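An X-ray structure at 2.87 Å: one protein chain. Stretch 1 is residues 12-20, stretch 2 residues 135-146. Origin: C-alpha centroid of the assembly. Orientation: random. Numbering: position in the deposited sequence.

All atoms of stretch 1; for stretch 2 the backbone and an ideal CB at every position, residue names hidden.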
# COMPACT_ATOMS: atom_id res chain seq x y z
N MET A 12 15.38 21.90 -3.36
CA MET A 12 15.68 22.35 -1.96
C MET A 12 16.10 23.82 -1.89
O MET A 12 16.84 24.21 -1.00
CB MET A 12 16.77 21.46 -1.35
CG MET A 12 16.27 20.12 -0.83
SD MET A 12 17.61 19.16 -0.10
CE MET A 12 16.69 17.78 0.59
N ASN A 13 15.62 24.63 -2.84
CA ASN A 13 15.83 26.07 -2.80
C ASN A 13 14.60 26.80 -3.32
O ASN A 13 13.80 26.22 -4.06
CB ASN A 13 17.09 26.49 -3.58
CG ASN A 13 16.96 26.25 -5.07
OD1 ASN A 13 16.69 27.18 -5.84
ND2 ASN A 13 17.15 25.01 -5.50
N LEU A 14 14.46 28.06 -2.93
CA LEU A 14 13.24 28.82 -3.19
C LEU A 14 13.39 29.86 -4.30
O LEU A 14 12.49 30.68 -4.48
CB LEU A 14 12.77 29.50 -1.91
CG LEU A 14 12.60 28.60 -0.68
CD1 LEU A 14 12.16 29.44 0.51
CD2 LEU A 14 11.60 27.49 -0.96
N ILE A 15 14.49 29.83 -5.05
CA ILE A 15 14.69 30.81 -6.11
C ILE A 15 13.57 30.63 -7.14
O ILE A 15 13.30 29.51 -7.58
CB ILE A 15 16.07 30.68 -6.79
CG1 ILE A 15 17.22 30.82 -5.77
CG2 ILE A 15 16.23 31.71 -7.90
CD1 ILE A 15 17.24 32.12 -5.01
N ASN A 16 12.92 31.73 -7.50
CA ASN A 16 11.77 31.73 -8.40
C ASN A 16 10.57 30.92 -7.88
O ASN A 16 9.88 30.26 -8.66
CB ASN A 16 12.17 31.26 -9.81
CG ASN A 16 13.24 32.13 -10.44
OD1 ASN A 16 13.26 33.35 -10.24
ND2 ASN A 16 14.13 31.52 -11.21
N GLN A 17 10.34 30.98 -6.57
CA GLN A 17 9.13 30.41 -5.98
C GLN A 17 8.22 31.54 -5.52
O GLN A 17 8.67 32.46 -4.83
CB GLN A 17 9.47 29.50 -4.80
CG GLN A 17 10.19 28.21 -5.19
CD GLN A 17 9.34 27.29 -6.05
OE1 GLN A 17 8.11 27.38 -6.05
NE2 GLN A 17 9.99 26.41 -6.79
N LYS A 18 6.95 31.47 -5.91
CA LYS A 18 5.96 32.47 -5.55
C LYS A 18 5.60 32.40 -4.07
O LYS A 18 5.58 31.31 -3.49
CB LYS A 18 4.68 32.28 -6.39
CG LYS A 18 4.80 32.77 -7.83
CD LYS A 18 4.30 34.20 -7.97
CE LYS A 18 4.56 34.78 -9.36
NZ LYS A 18 4.34 33.83 -10.48
N LEU A 19 5.31 33.55 -3.47
CA LEU A 19 4.79 33.58 -2.10
C LEU A 19 3.42 32.91 -2.04
O LEU A 19 2.56 33.17 -2.87
CB LEU A 19 4.64 35.02 -1.60
CG LEU A 19 5.91 35.84 -1.34
CD1 LEU A 19 5.52 37.24 -0.88
CD2 LEU A 19 6.80 35.17 -0.30
N PHE A 20 3.25 32.03 -1.06
CA PHE A 20 1.94 31.43 -0.77
C PHE A 20 0.94 32.47 -0.26
O PHE A 20 1.32 33.56 0.19
CB PHE A 20 2.09 30.27 0.23
CG PHE A 20 2.27 30.69 1.67
CD1 PHE A 20 3.38 31.43 2.08
CD2 PHE A 20 1.35 30.30 2.64
CE1 PHE A 20 3.55 31.79 3.40
CE2 PHE A 20 1.52 30.65 3.97
CZ PHE A 20 2.62 31.40 4.35
N UNK A 135 14.92 38.47 -0.42
CA UNK A 135 14.56 39.53 -1.36
C UNK A 135 13.57 38.96 -2.37
O UNK A 135 13.87 38.00 -3.07
CB UNK A 135 15.80 40.10 -2.06
N UNK A 136 12.39 39.57 -2.43
CA UNK A 136 11.29 39.08 -3.26
C UNK A 136 10.86 40.16 -4.24
O UNK A 136 10.71 41.32 -3.86
CB UNK A 136 10.11 38.64 -2.39
N UNK A 137 10.64 39.77 -5.49
CA UNK A 137 10.24 40.70 -6.55
C UNK A 137 8.78 41.14 -6.38
O UNK A 137 8.05 40.53 -5.60
CB UNK A 137 10.44 40.05 -7.92
N UNK A 138 8.35 42.19 -7.11
CA UNK A 138 6.96 42.65 -7.02
C UNK A 138 5.91 41.63 -7.47
O UNK A 138 4.76 41.72 -7.05
CB UNK A 138 6.80 43.92 -7.86
N UNK A 139 6.31 40.68 -8.31
CA UNK A 139 5.42 39.60 -8.74
C UNK A 139 5.36 38.45 -7.73
O UNK A 139 4.61 37.49 -7.91
CB UNK A 139 5.87 39.07 -10.10
N UNK A 140 6.15 38.54 -6.66
CA UNK A 140 6.10 37.59 -5.55
C UNK A 140 7.15 36.49 -5.61
O UNK A 140 7.09 35.54 -4.82
CB UNK A 140 4.71 36.95 -5.50
N UNK A 141 8.11 36.62 -6.52
CA UNK A 141 9.14 35.61 -6.72
C UNK A 141 10.34 35.87 -5.82
O UNK A 141 10.82 36.99 -5.71
CB UNK A 141 9.58 35.58 -8.19
N UNK A 142 10.83 34.81 -5.17
CA UNK A 142 12.02 34.90 -4.33
C UNK A 142 13.25 34.92 -5.23
O UNK A 142 13.45 34.02 -6.03
CB UNK A 142 12.09 33.74 -3.34
N UNK A 143 14.07 35.97 -5.08
CA UNK A 143 15.20 36.22 -5.98
C UNK A 143 16.56 35.92 -5.36
O UNK A 143 17.46 35.44 -6.04
CB UNK A 143 15.17 37.68 -6.44
N UNK A 144 16.72 36.22 -4.08
CA UNK A 144 17.94 35.86 -3.38
C UNK A 144 17.68 35.87 -1.89
O UNK A 144 16.81 36.61 -1.41
CB UNK A 144 19.08 36.81 -3.74
N UNK A 145 18.42 35.05 -1.16
CA UNK A 145 18.22 34.97 0.27
C UNK A 145 19.43 34.44 1.03
O UNK A 145 20.40 33.96 0.43
CB UNK A 145 17.01 34.09 0.56
N UNK A 146 19.35 34.56 2.35
CA UNK A 146 20.47 34.32 3.23
C UNK A 146 19.95 33.67 4.51
O UNK A 146 18.95 34.13 5.06
CB UNK A 146 21.22 35.62 3.53

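Position 135 lies in a strand with nothing of stretch 1 within 5.5 Å of its ideal CB, so this contact sets no rule for it; the deposited residue is Ile135. Position 136 also has strand angles, but its CA-to-CB bond points toward stretch 1, and the ideal CB stands 5.0 Å from Leu19 CD1. That gap asks for a modest apolar group. Val136 supplies one, its CG1 reaching 4.2 Å from Leu19 CG.

Positions 137 and 138 are out of reach of stretch 1. They open a type I turn running to 140, and small polar residues and proline are common in such turns. Ser137 accepts a hydrogen bond at OG from the backbone N of position 141 (3.3 Å), and Pro138 follows with a phi of -62°, which its ring favors.

At 139 the CB points sideways, 4.5 Å from Lys18 CE. A lysine so near favors an acid or a neutral polar group, though open space would admit many others. Glu139 brings OE2 to 4.3 Å from Lys18 NZ, beyond a salt bridge, and its CG packs 3.9 Å from Lys18 CE.

Position 140 is the most constrained. With phi/psi of 98/10, a CB would be jammed against the carbonyl O of 139, which by itself calls for glycine; the ideal CB would also lie 3.7 Å from Lys18 CD. Position 140 is Gly140, and its carbonyl O accepts a hydrogen bond from Leu19 N at 3.0 Å, a backbone contact that does not depend on the side chain.

At 141, paired with Lys18 in a single beta bridge (CA to CA 4.6 Å), the CB points sideways, 5.2 Å from Lys18 CE. Aspartate, glutamate or a neutral polar residue would suit. Asp141, with chi1 in m, brings OD1 to 3.8 Å from Lys18 NZ, a long salt bridge.

Position 142 is held by backbone bonds: its N donates to Gln17 O (3.2 Å), and its O accepts from Asn16 N (2.8 Å). The ideal CB sits tightly, 3.3 Å from Leu14 O, while the apolar side chain of Leu14 offers packing beyond. An aliphatic residue fits, and a branched one is possible. Ile142 extends CD1 to 3.6 Å from Leu14 CB and 4.4 Å from Gln17 CB.

At 143 the CB points away, so only a long side chain could return to stretch 1, where the Asn16 amide offers polar partners. Lys143 does so, its NZ making a weak hydrogen bond to Asn16 OD1 at 3.4 Å.

Position 144 points away, its CB 5.2 Å from Ile15 CD1; many residues would do, and Ser144 adds little.

At 145 the CB points toward stretch 1 but ends short of it. The gap, lined by Leu14 and Ile15 with a backbone NH at Leu14, suits a large side chain, ideally tipped with an acceptor. Tyr145 crosses it: CE1 lies 3.6 Å from Ile15 CD1, and OH accepts from Leu14 N at 3.1 Å.

Position 146 is out of reach and unrestrained by this contact; it is Glu146.

Stretch 2 135-146: IVSPEGDIKSYE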
# COMPACT_ATOMS: atom_id res chain seq x y z
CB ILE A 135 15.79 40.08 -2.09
CG1 ILE A 135 16.76 40.72 -1.09
CG2 ILE A 135 15.38 41.10 -3.15
CD1 ILE A 135 18.09 41.12 -1.67
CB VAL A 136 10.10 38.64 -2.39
CG1 VAL A 136 8.99 38.01 -3.23
CG2 VAL A 136 10.56 37.67 -1.31
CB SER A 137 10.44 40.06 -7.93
OG SER A 137 9.41 39.12 -8.21
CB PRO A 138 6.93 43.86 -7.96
CG PRO A 138 8.34 44.32 -8.03
CD PRO A 138 9.15 43.06 -7.98
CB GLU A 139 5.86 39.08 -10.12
CG GLU A 139 4.75 38.38 -10.90
CD GLU A 139 5.03 38.28 -12.39
OE1 GLU A 139 5.72 39.16 -12.95
OE2 GLU A 139 4.54 37.30 -13.02
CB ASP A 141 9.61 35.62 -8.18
CG ASP A 141 8.50 35.29 -9.15
OD1 ASP A 141 7.71 34.36 -8.87
OD2 ASP A 141 8.42 35.95 -10.20
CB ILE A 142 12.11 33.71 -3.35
CG1 ILE A 142 10.91 33.73 -2.39
CG2 ILE A 142 13.42 33.74 -2.58
CD1 ILE A 142 10.63 32.40 -1.73
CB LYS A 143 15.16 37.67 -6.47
CG LYS A 143 13.94 38.01 -7.30
CD LYS A 143 13.86 37.16 -8.56
CE LYS A 143 12.71 37.59 -9.46
NZ LYS A 143 12.53 36.67 -10.62
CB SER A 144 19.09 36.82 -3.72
OG SER A 144 19.12 37.93 -2.84
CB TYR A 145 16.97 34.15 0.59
CG TYR A 145 16.97 32.72 0.10
CD1 TYR A 145 16.59 32.41 -1.21
CD2 TYR A 145 17.29 31.68 0.95
CE1 TYR A 145 16.57 31.10 -1.65
CE2 TYR A 145 17.27 30.36 0.52
CZ TYR A 145 16.90 30.08 -0.78
OH TYR A 145 16.88 28.78 -1.21
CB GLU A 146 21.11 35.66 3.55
CG GLU A 146 22.27 35.62 4.51
CD GLU A 146 22.68 37.00 4.99
OE1 GLU A 146 22.28 38.00 4.36
OE2 GLU A 146 23.42 37.07 5.99
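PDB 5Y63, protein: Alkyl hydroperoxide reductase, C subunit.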